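Local coordinates for protein carbohydrate binding module (PDB 2XFD) that binds beta-linked sugar chains such as cellobiose through a calcium ion chelated by vicinal sugar hydroxyls, at the beta-D-glucopyranose site. Coordinates in Å, arbitrary orientation; residue numbers count along the deposited sequence, not the author numbering.

The beta-D-glucopyranose site. Residues 56, 60-61, 86, 101-102. With BGC (beta-D-glucopyranose), chain B; BGC (beta-D-glucopyranose), chain C; CA (calcium ion), chain D.
Cellobiose is held at a loop-built, calcium-dependent site at one end of this carbohydrate-binding module, its non-reducing glucose (BGC, chain C) on the metal and its reducing glucose (BGC, chain B) over the face of Trp86. Metal coordination anchors the non-reducing glucose. The ion is seven-coordinate: the vicinal hydroxyls O3 and O2 of BGC (chain C) chelate it, O3 at 2.5 Å from CA, while Asp56 OD1, Asp61 OD2, the backbone carbonyls of Arg60 and His101 and water 1 supply the other observed ligands.

Among the polar contacts, Asp56 does double duty. With CG anti to the backbone N (chi1 -172°), it gives OD1 to the metal and turns OD2 to the same sugar hydroxyl, accepting a hydrogen bond from O3 of BGC (chain C) at 2.6 Å. Calcium would be expected to polarise that hydroxyl and strengthen its donation. Asp61 likewise splits its carboxylate: OD2 binds the ion, and OD1 contacts water 2 at 2.7 Å, which in turn meets O2 of BGC (chain C). Within the disaccharide, O3 of BGC (chain B) donates to ring oxygen O5 of BGC (chain C) over 2.6 Å, which should restrain rotation about the glycosidic linkage.

Both glucose units meet the same indole face of Trp86. This residue, CG anti to its backbone N (chi1 -175°), places its five-membered ring under C4 of BGC (chain B), 3.9 Å from the centroid, a CH-pi contact. The six-membered rim reaches the other glucose, CZ3 lying 3.6 Å from C6 of BGC (chain C). Across the site, the His101 imidazole has O6 of BGC (chain B) 3.4 Å above its plane, offset toward the rim, while Asp61 OD2 lies in plane at its edge.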
loop_
_atom_site.group_PDB
_atom_site.type_symbol
_atom_site.label_atom_id
_atom_site.label_comp_id
_atom_site.label_asym_id
_atom_site.label_seq_id
_atom_site.Cartn_x
_atom_site.Cartn_y
_atom_site.Cartn_z
ATOM N N ASP A 56 3.313 9.912 6.998
ATOM C CA ASP A 56 3.266 9.500 8.386
ATOM C C ASP A 56 3.453 10.728 9.299
ATOM O O ASP A 56 4.249 11.635 9.008
ATOM C CB ASP A 56 4.350 8.464 8.668
ATOM C CG ASP A 56 4.233 7.858 10.009
ATOM O OD1 ASP A 56 3.108 7.698 10.516
ATOM O OD2 ASP A 56 5.293 7.474 10.558
ATOM N N ARG A 60 -1.407 8.854 12.444
ATOM C CA ARG A 60 -1.616 8.372 11.087
ATOM C C ARG A 60 -0.928 7.019 10.847
ATOM O O ARG A 60 0.261 6.869 11.137
ATOM C CB ARG A 60 -1.025 9.325 10.090
ATOM C CG ARG A 60 -1.609 10.733 10.067
ATOM C CD ARG A 60 -0.989 11.558 8.986
ATOM N NE ARG A 60 -1.436 12.948 9.046
ATOM C CZ ARG A 60 -0.881 13.966 8.436
ATOM N NH1 ARG A 60 0.210 13.832 7.730
ATOM N NH2 ARG A 60 -1.407 15.167 8.602
ATOM N N ASP A 61 -1.697 6.066 10.331
ATOM C CA ASP A 61 -1.237 4.725 9.962
ATOM C C ASP A 61 -2.159 4.232 8.838
ATOM O O ASP A 61 -3.305 4.684 8.730
ATOM C CB ASP A 61 -1.368 3.739 11.159
ATOM C CG ASP A 61 -0.483 4.051 12.318
ATOM O OD1 ASP A 61 -1.023 4.027 13.467
ATOM O OD2 ASP A 61 0.720 4.253 12.121
ATOM N N TRP A 86 5.515 -1.545 11.698
ATOM C CA TRP A 86 6.278 -1.497 12.911
ATOM C C TRP A 86 6.280 -2.908 13.471
ATOM O O TRP A 86 5.281 -3.456 13.911
ATOM C CB TRP A 86 5.639 -0.528 13.890
ATOM C CG TRP A 86 6.469 -0.362 15.137
ATOM C CD1 TRP A 86 6.255 -0.949 16.368
ATOM C CD2 TRP A 86 7.621 0.445 15.258
ATOM N NE1 TRP A 86 7.231 -0.545 17.234
ATOM C CE2 TRP A 86 8.067 0.345 16.607
ATOM C CE3 TRP A 86 8.299 1.291 14.410
ATOM C CZ2 TRP A 86 9.229 0.969 17.049
ATOM C CZ3 TRP A 86 9.393 1.951 14.856
ATOM C CH2 TRP A 86 9.868 1.788 16.184
ATOM N N HIS A 101 2.848 1.462 9.309
ATOM C CA HIS A 101 2.894 2.394 10.474
ATOM C C HIS A 101 3.798 3.554 10.190
ATOM O O HIS A 101 3.539 4.713 10.581
ATOM C CB HIS A 101 3.335 1.643 11.712
ATOM C CG HIS A 101 2.441 0.519 12.083
ATOM N ND1 HIS A 101 1.183 0.605 12.667
ATOM C CD2 HIS A 101 2.704 -0.789 11.958
ATOM C CE1 HIS A 101 0.743 -0.630 12.901
ATOM N NE2 HIS A 101 1.653 -1.475 12.447
ATOM N N CYS A 102 4.915 3.275 9.582
ATOM C CA CYS A 102 5.914 4.264 9.182
ATOM C C CYS A 102 5.723 4.545 7.677
ATOM O O CYS A 102 5.172 3.711 6.963
ATOM C CB CYS A 102 7.329 3.733 9.413
ATOM S SG CYS A 102 7.596 3.002 11.013
HETATM C C2 BGC B . 5.204 1.822 19.490
HETATM C C3 BGC B . 5.093 2.963 18.515
HETATM C C4 BGC B . 4.589 2.511 17.146
HETATM C C5 BGC B . 3.414 1.632 17.332
HETATM C C6 BGC B . 2.943 1.165 16.001
HETATM C C1 BGC B . 3.881 1.081 19.505
HETATM O O1 BGC B . 3.765 0.054 20.461
HETATM O O2 BGC B . 5.588 2.296 20.766
HETATM O O3 BGC B . 6.350 3.618 18.361
HETATM O O4 BGC B . 4.163 3.612 16.512
HETATM O O5 BGC B . 3.751 0.533 18.207
HETATM O O6 BGC B . 1.859 0.293 16.157
HETATM C C2 BGC C . 4.307 4.994 14.571
HETATM C C3 BGC C . 5.231 5.563 13.509
HETATM C C4 BGC C . 6.529 6.113 14.120
HETATM C C5 BGC C . 7.164 5.008 14.946
HETATM C C6 BGC C . 8.500 5.328 15.652
HETATM C C1 BGC C . 5.038 4.006 15.445
HETATM O O2 BGC C . 3.145 4.471 13.891
HETATM O O3 BGC C . 4.521 6.617 12.852
HETATM O O4 BGC C . 7.445 6.478 13.121
HETATM O O5 BGC C . 6.244 4.591 15.913
HETATM O O6 BGC C . 8.237 6.385 16.551
HETATM CA CA CA D . 2.270 6.009 12.047
HETATM O O HOH W 1 1.654 7.487 13.813
HETATM O O HOH W 2 0.992 3.723 15.282
#